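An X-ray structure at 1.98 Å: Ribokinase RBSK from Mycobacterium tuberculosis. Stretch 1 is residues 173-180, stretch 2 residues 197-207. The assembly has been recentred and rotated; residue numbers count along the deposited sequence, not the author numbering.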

ATOM      1  N   MET A 173     -18.019   6.116  24.798  1.00 17.72           N
ATOM      2  CA  MET A 173     -17.767   7.005  23.669  1.00 16.75           C
ATOM      3  C   MET A 173     -17.365   6.176  22.451  1.00 16.47           C
ATOM      4  O   MET A 173     -16.376   5.421  22.497  1.00 16.86           O
ATOM      5  CB  MET A 173     -16.678   8.019  24.060  1.00 16.48           C
ATOM      6  CG  MET A 173     -16.373   9.104  22.993  1.00 16.82           C
ATOM      7  SD  MET A 173     -15.111  10.298  23.518  1.00 17.91           S
ATOM      8  CE  MET A 173     -16.034  11.270  24.712  1.00 15.32           C
ATOM      9  N   VAL A 174     -18.136   6.293  21.374  1.00 15.24           N
ATOM     10  CA  VAL A 174     -17.942   5.481  20.186  1.00 15.45           C
ATOM     11  C   VAL A 174     -17.628   6.371  19.001  1.00 15.85           C
ATOM     12  O   VAL A 174     -18.369   7.313  18.692  1.00 15.59           O
ATOM     13  CB  VAL A 174     -19.194   4.593  19.871  1.00 16.01           C
ATOM     14  CG1 VAL A 174     -18.989   3.748  18.595  1.00 15.98           C
ATOM     15  CG2 VAL A 174     -19.523   3.700  21.066  1.00 15.72           C
ATOM     16  N   ASN A 175     -16.496   6.097  18.358  1.00 15.49           N
ATOM     17  CA  ASN A 175     -16.240   6.677  17.045  1.00 14.94           C
ATOM     18  C   ASN A 175     -16.876   5.746  16.040  1.00 15.15           C
ATOM     19  O   ASN A 175     -16.371   4.638  15.804  1.00 15.27           O
ATOM     20  CB  ASN A 175     -14.730   6.836  16.816  1.00 14.72           C
ATOM     21  CG  ASN A 175     -14.403   7.404  15.461  1.00 16.01           C
ATOM     22  OD1 ASN A 175     -15.201   8.157  14.858  1.00 17.64           O
ATOM     23  ND2 ASN A 175     -13.239   7.050  14.959  1.00 10.64           N
ATOM     24  N   ALA A 176     -18.006   6.172  15.466  1.00 15.02           N
ATOM     25  CA  ALA A 176     -18.792   5.312  14.567  1.00 15.46           C
ATOM     26  C   ALA A 176     -18.167   5.215  13.173  1.00 15.93           C
ATOM     27  O   ALA A 176     -18.762   5.636  12.183  1.00 15.24           O
ATOM     28  CB  ALA A 176     -20.257   5.830  14.471  1.00 15.18           C
ATOM     29  N   SER A 177     -16.966   4.638  13.105  1.00 15.83           N
ATOM     30  CA  SER A 177     -16.202   4.562  11.874  1.00 16.38           C
ATOM     31  C   SER A 177     -15.422   3.237  11.903  1.00 16.97           C
ATOM     32  O   SER A 177     -14.838   2.905  12.934  1.00 17.07           O
ATOM     33  CB  SER A 177     -15.246   5.760  11.807  1.00 15.85           C
ATOM     34  OG  SER A 177     -14.494   5.798  10.608  1.00 17.45           O
ATOM     35  N   PRO A 178     -15.439   2.461  10.800  1.00 18.01           N
ATOM     36  CA  PRO A 178     -16.134   2.725   9.538  1.00 18.75           C
ATOM     37  C   PRO A 178     -17.627   2.480   9.675  1.00 19.70           C
ATOM     38  O   PRO A 178     -18.051   1.815  10.624  1.00 18.79           O
ATOM     39  CB  PRO A 178     -15.565   1.684   8.582  1.00 19.01           C
ATOM     40  CG  PRO A 178     -14.533   0.915   9.351  1.00 19.73           C
ATOM     41  CD  PRO A 178     -14.715   1.177  10.778  1.00 18.35           C
ATOM     42  N   ALA A 179     -18.393   3.018   8.727  1.00 20.43           N
ATOM     43  CA  ALA A 179     -19.832   2.758   8.600  1.00 22.15           C
ATOM     44  C   ALA A 179     -20.094   1.349   8.045  1.00 23.49           C
ATOM     45  O   ALA A 179     -19.162   0.660   7.623  1.00 23.64           O
ATOM     46  CB  ALA A 179     -20.460   3.818   7.685  1.00 21.75           C
ATOM     47  N   GLY A 180     -21.354   0.911   8.056  1.00 24.97           N
ATOM     48  CA  GLY A 180     -21.737  -0.358   7.430  1.00 26.88           C
ATOM     49  C   GLY A 180     -21.371  -1.635   8.161  1.00 28.36           C
ATOM     50  O   GLY A 180     -21.390  -2.716   7.576  1.00 29.10           O
ATOM     51  N   ILE A 197     -19.094   9.917  17.980  1.00 14.35           N
ATOM     52  CA  ILE A 197     -18.316  10.837  17.141  1.00 14.45           C
ATOM     53  C   ILE A 197     -18.335  10.254  15.768  1.00 14.36           C
ATOM     54  O   ILE A 197     -18.016   9.073  15.578  1.00 13.56           O
ATOM     55  CB  ILE A 197     -16.846  10.951  17.626  1.00 13.88           C
ATOM     56  CG1 ILE A 197     -16.803  11.378  19.100  1.00 14.86           C
ATOM     57  CG2 ILE A 197     -16.018  11.910  16.721  1.00 14.45           C
ATOM     58  CD1 ILE A 197     -15.453  11.064  19.802  1.00 16.50           C
ATOM     59  N   ALA A 198     -18.713  11.071  14.790  1.00 14.08           N
ATOM     60  CA  ALA A 198     -18.810  10.590  13.421  1.00 14.90           C
ATOM     61  C   ALA A 198     -18.789  11.751  12.458  1.00 15.46           C
ATOM     62  O   ALA A 198     -19.207  12.840  12.818  1.00 16.14           O
ATOM     63  CB  ALA A 198     -20.085   9.782  13.235  1.00 15.01           C
ATOM     64  N   ASN A 199     -18.293  11.539  11.243  1.00 16.50           N
ATOM     65  CA  ASN A 199     -18.504  12.550  10.198  1.00 17.45           C
ATOM     66  C   ASN A 199     -19.970  12.495   9.719  1.00 18.84           C
ATOM     67  O   ASN A 199     -20.741  11.653  10.196  1.00 17.46           O
ATOM     68  CB  ASN A 199     -17.462  12.456   9.053  1.00 17.57           C
ATOM     69  CG  ASN A 199     -17.588  11.197   8.209  1.00 19.16           C
ATOM     70  OD1 ASN A 199     -18.671  10.629   8.019  1.00 19.40           O
ATOM     71  ND2 ASN A 199     -16.465  10.771   7.660  1.00 20.33           N
ATOM     72  N   GLU A 200     -20.364  13.376   8.806  1.00 19.90           N
ATOM     73  CA  GLU A 200     -21.780  13.424   8.391  1.00 21.62           C
ATOM     74  C   GLU A 200     -22.263  12.111   7.780  1.00 21.29           C
ATOM     75  O   GLU A 200     -23.327  11.609   8.152  1.00 20.72           O
ATOM     76  CB  GLU A 200     -22.072  14.623   7.469  1.00 22.37           C
ATOM     77  CG  GLU A 200     -22.015  15.971   8.200  1.00 26.69           C
ATOM     78  CD  GLU A 200     -23.374  16.492   8.695  1.00 32.61           C
ATOM     79  OE1 GLU A 200     -24.287  15.689   9.035  1.00 34.99           O
ATOM     80  OE2 GLU A 200     -23.529  17.733   8.753  1.00 34.75           O
ATOM     81  N   HIS A 201     -21.463  11.528   6.890  1.00 21.29           N
ATOM     82  CA  HIS A 201     -21.812  10.245   6.258  1.00 22.25           C
ATOM     83  C   HIS A 201     -21.902   9.099   7.285  1.00 21.50           C
ATOM     84  O   HIS A 201     -22.878   8.314   7.295  1.00 21.53           O
ATOM     85  CB  HIS A 201     -20.825   9.921   5.123  1.00 23.41           C
ATOM     86  CG  HIS A 201     -20.856   8.492   4.672  1.00 28.07           C
ATOM     87  ND1 HIS A 201     -21.831   7.993   3.831  1.00 33.31           N
ATOM     88  CD2 HIS A 201     -20.016   7.458   4.929  1.00 31.71           C
ATOM     89  CE1 HIS A 201     -21.599   6.709   3.606  1.00 34.65           C
ATOM     90  NE2 HIS A 201     -20.506   6.361   4.263  1.00 33.67           N
ATOM     91  N   GLU A 202     -20.905   9.005   8.158  1.00 19.95           N
ATOM     92  CA  GLU A 202     -20.940   8.014   9.240  1.00 19.18           C
ATOM     93  C   GLU A 202     -22.121   8.248  10.201  1.00 18.98           C
ATOM     94  O   GLU A 202     -22.748   7.284  10.670  1.00 19.60           O
ATOM     95  CB  GLU A 202     -19.615   8.018  10.022  1.00 18.56           C
ATOM     96  CG  GLU A 202     -18.392   7.608   9.194  1.00 17.86           C
ATOM     97  CD  GLU A 202     -17.047   8.062   9.801  1.00 19.04           C
ATOM     98  OE1 GLU A 202     -17.035   8.926  10.717  1.00 16.93           O
ATOM     99  OE2 GLU A 202     -15.993   7.551   9.328  1.00 18.47           O
ATOM    100  N   ALA A 203     -22.425   9.508  10.503  1.00 19.17           N
ATOM    101  CA  ALA A 203     -23.547   9.816  11.405  1.00 20.29           C
ATOM    102  C   ALA A 203     -24.892   9.335  10.830  1.00 21.44           C
ATOM    103  O   ALA A 203     -25.742   8.810  11.575  1.00 21.56           O
ATOM    104  CB  ALA A 203     -23.592  11.310  11.745  1.00 20.31           C
ATOM    105  N   ASN A 204     -25.066   9.497   9.515  1.00 22.73           N
ATOM    106  CA  ASN A 204     -26.264   9.020   8.803  1.00 24.73           C
ATOM    107  C   ASN A 204     -26.456   7.506   8.940  1.00 24.73           C
ATOM    108  O   ASN A 204     -27.580   7.037   9.026  1.00 25.20           O
ATOM    109  CB  ASN A 204     -26.191   9.347   7.303  1.00 25.80           C
ATOM    110  CG  ASN A 204     -26.317  10.831   7.006  1.00 30.95           C
ATOM    111  OD1 ASN A 204     -26.832  11.605   7.826  1.00 37.16           O
ATOM    112  ND2 ASN A 204     -25.857  11.243   5.810  1.00 34.50           N
ATOM    113  N   ASP A 205     -25.354   6.750   8.944  1.00 23.83           N
ATOM    114  CA  ASP A 205     -25.411   5.301   9.015  1.00 23.57           C
ATOM    115  C   ASP A 205     -25.679   4.748  10.411  1.00 23.06           C
ATOM    116  O   ASP A 205     -26.115   3.607  10.543  1.00 23.51           O
ATOM    117  CB  ASP A 205     -24.125   4.671   8.459  1.00 23.76           C
ATOM    118  CG  ASP A 205     -24.293   3.191   8.140  1.00 26.10           C
ATOM    119  OD1 ASP A 205     -25.063   2.865   7.203  1.00 28.43           O
ATOM    120  OD2 ASP A 205     -23.663   2.343   8.821  1.00 25.25           O
ATOM    121  N   TRP A 206     -25.402   5.535  11.441  1.00 22.29           N
ATOM    122  CA  TRP A 206     -25.527   5.085  12.826  1.00 22.19           C
ATOM    123  C   TRP A 206     -27.013   4.850  13.196  1.00 22.92           C
ATOM    124  O   TRP A 206     -27.860   5.667  12.851  1.00 23.07           O
ATOM    125  CB  TRP A 206     -24.902   6.121  13.750  1.00 20.70           C
ATOM    126  CG  TRP A 206     -24.771   5.709  15.191  1.00 20.69           C
ATOM    127  CD1 TRP A 206     -25.427   6.246  16.254  1.00 18.76           C
ATOM    128  CD2 TRP A 206     -23.894   4.701  15.724  1.00 20.37           C
ATOM    129  NE1 TRP A 206     -25.032   5.616  17.424  1.00 19.87           N
ATOM    130  CE2 TRP A 206     -24.089   4.670  17.121  1.00 19.32           C
ATOM    131  CE3 TRP A 206     -22.971   3.817  15.153  1.00 20.00           C
ATOM    132  CZ2 TRP A 206     -23.385   3.798  17.961  1.00 21.18           C
ATOM    133  CZ3 TRP A 206     -22.281   2.938  15.990  1.00 19.60           C
ATOM    134  CH2 TRP A 206     -22.485   2.939  17.374  1.00 19.79           C
ATOM    135  N   PRO A 207     -27.321   3.730  13.875  1.00 23.96           N
ATOM    136  CA  PRO A 207     -28.735   3.321  14.103  1.00 24.59           C
ATOM    137  C   PRO A 207     -29.679   4.297  14.834  1.00 25.51           C
ATOM    138  O   PRO A 207     -30.829   4.462  14.401  1.00 26.01           O
ATOM    139  CB  PRO A 207     -28.598   2.011  14.885  1.00 24.55           C
ATOM    140  CG  PRO A 207     -27.228   1.482  14.471  1.00 24.74           C
ATOM    141  CD  PRO A 207     -26.384   2.728  14.422  1.00 23.64           C
TER
HETATM  142  O   HOH W   1     -21.224   4.917  11.022  1.00 20.30           O

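The strand that runs through Met173, Val174 and Asn175 lies beside the strand that carries Ile197, and the two run parallel, with 22° between their directions. Asn175 is paired with Ile197, their CA atoms 4.7 Å apart. Ile197 N donates to Val174 O at 2.8 Å, and Ala176 N donates to Ile197 O at 2.9 Å. Ile197 therefore bonds to the residues before and after its partner, as a parallel bridge requires. The same carbonyl takes a CA-H...O contact, with Asn175 CA 3.3 Å from Ile197 O.

Asn175 and Ile197 place their side chains on the same face of the sheet. Ile197 has chi1 m and chi2 t. In this conformation its CD1 lies 3.8 Å from Met173 SD. Met173 is t at chi1 and chi2, so its chain is extended, and chi3 m sets the direction of the terminal methyl.

Trp206, the first residue to leave helical geometry, packs against the end of the first strand. Its CB points sideways, but chi1 t and chi2 -113° bring the ring nearer. Its CE3 is 3.4 Å from Ala176 CB, a tight apolar contact. Its CH2 is 3.8 Å from Val174 CG1. The small Ala176 side chain points toward the second stretch and also meets Ala198, CB to CB at 4.1 Å.

Glu202 links the two stretches through its carboxylate. It is buried, so its carboxylate needs partners. With chi1 m, chi2 t and chi3 -14°, the two oxygens serve different donors. Glu202 OE2 accepts from Ser177 OG at 2.6 Å, and Glu202 OE1 accepts from Asn199 N at 2.9 Å. Ser177 has chi1 t, which directs its hydroxyl to the carboxylate.

Asn199 caps the helix. Its chi1 is p, which turns the side chain back so that Asn199 OD1 accepts from Glu202 N at 2.8 Å. This satisfies a backbone NH that has no helical carbonyl before it. Asn199 and Glu202 thus bond reciprocally, each side chain accepting from the other's backbone NH. A water joins the stretches here too, donating to Ala176 O and Glu202 O, with its oxygen 2.8 Å from each.

The peptide bond before Pro178 is cis, and the proline CB points away from the second stretch. Ala179 then points toward the helix, with its CB 3.7 Å from Asp205 OD2. Asp205 has chi1 t and chi2 67°, and its OD2 accepts from Gly180 N at 2.8 Å. Gly180 has a positive phi of 75°, a value that favours glycine.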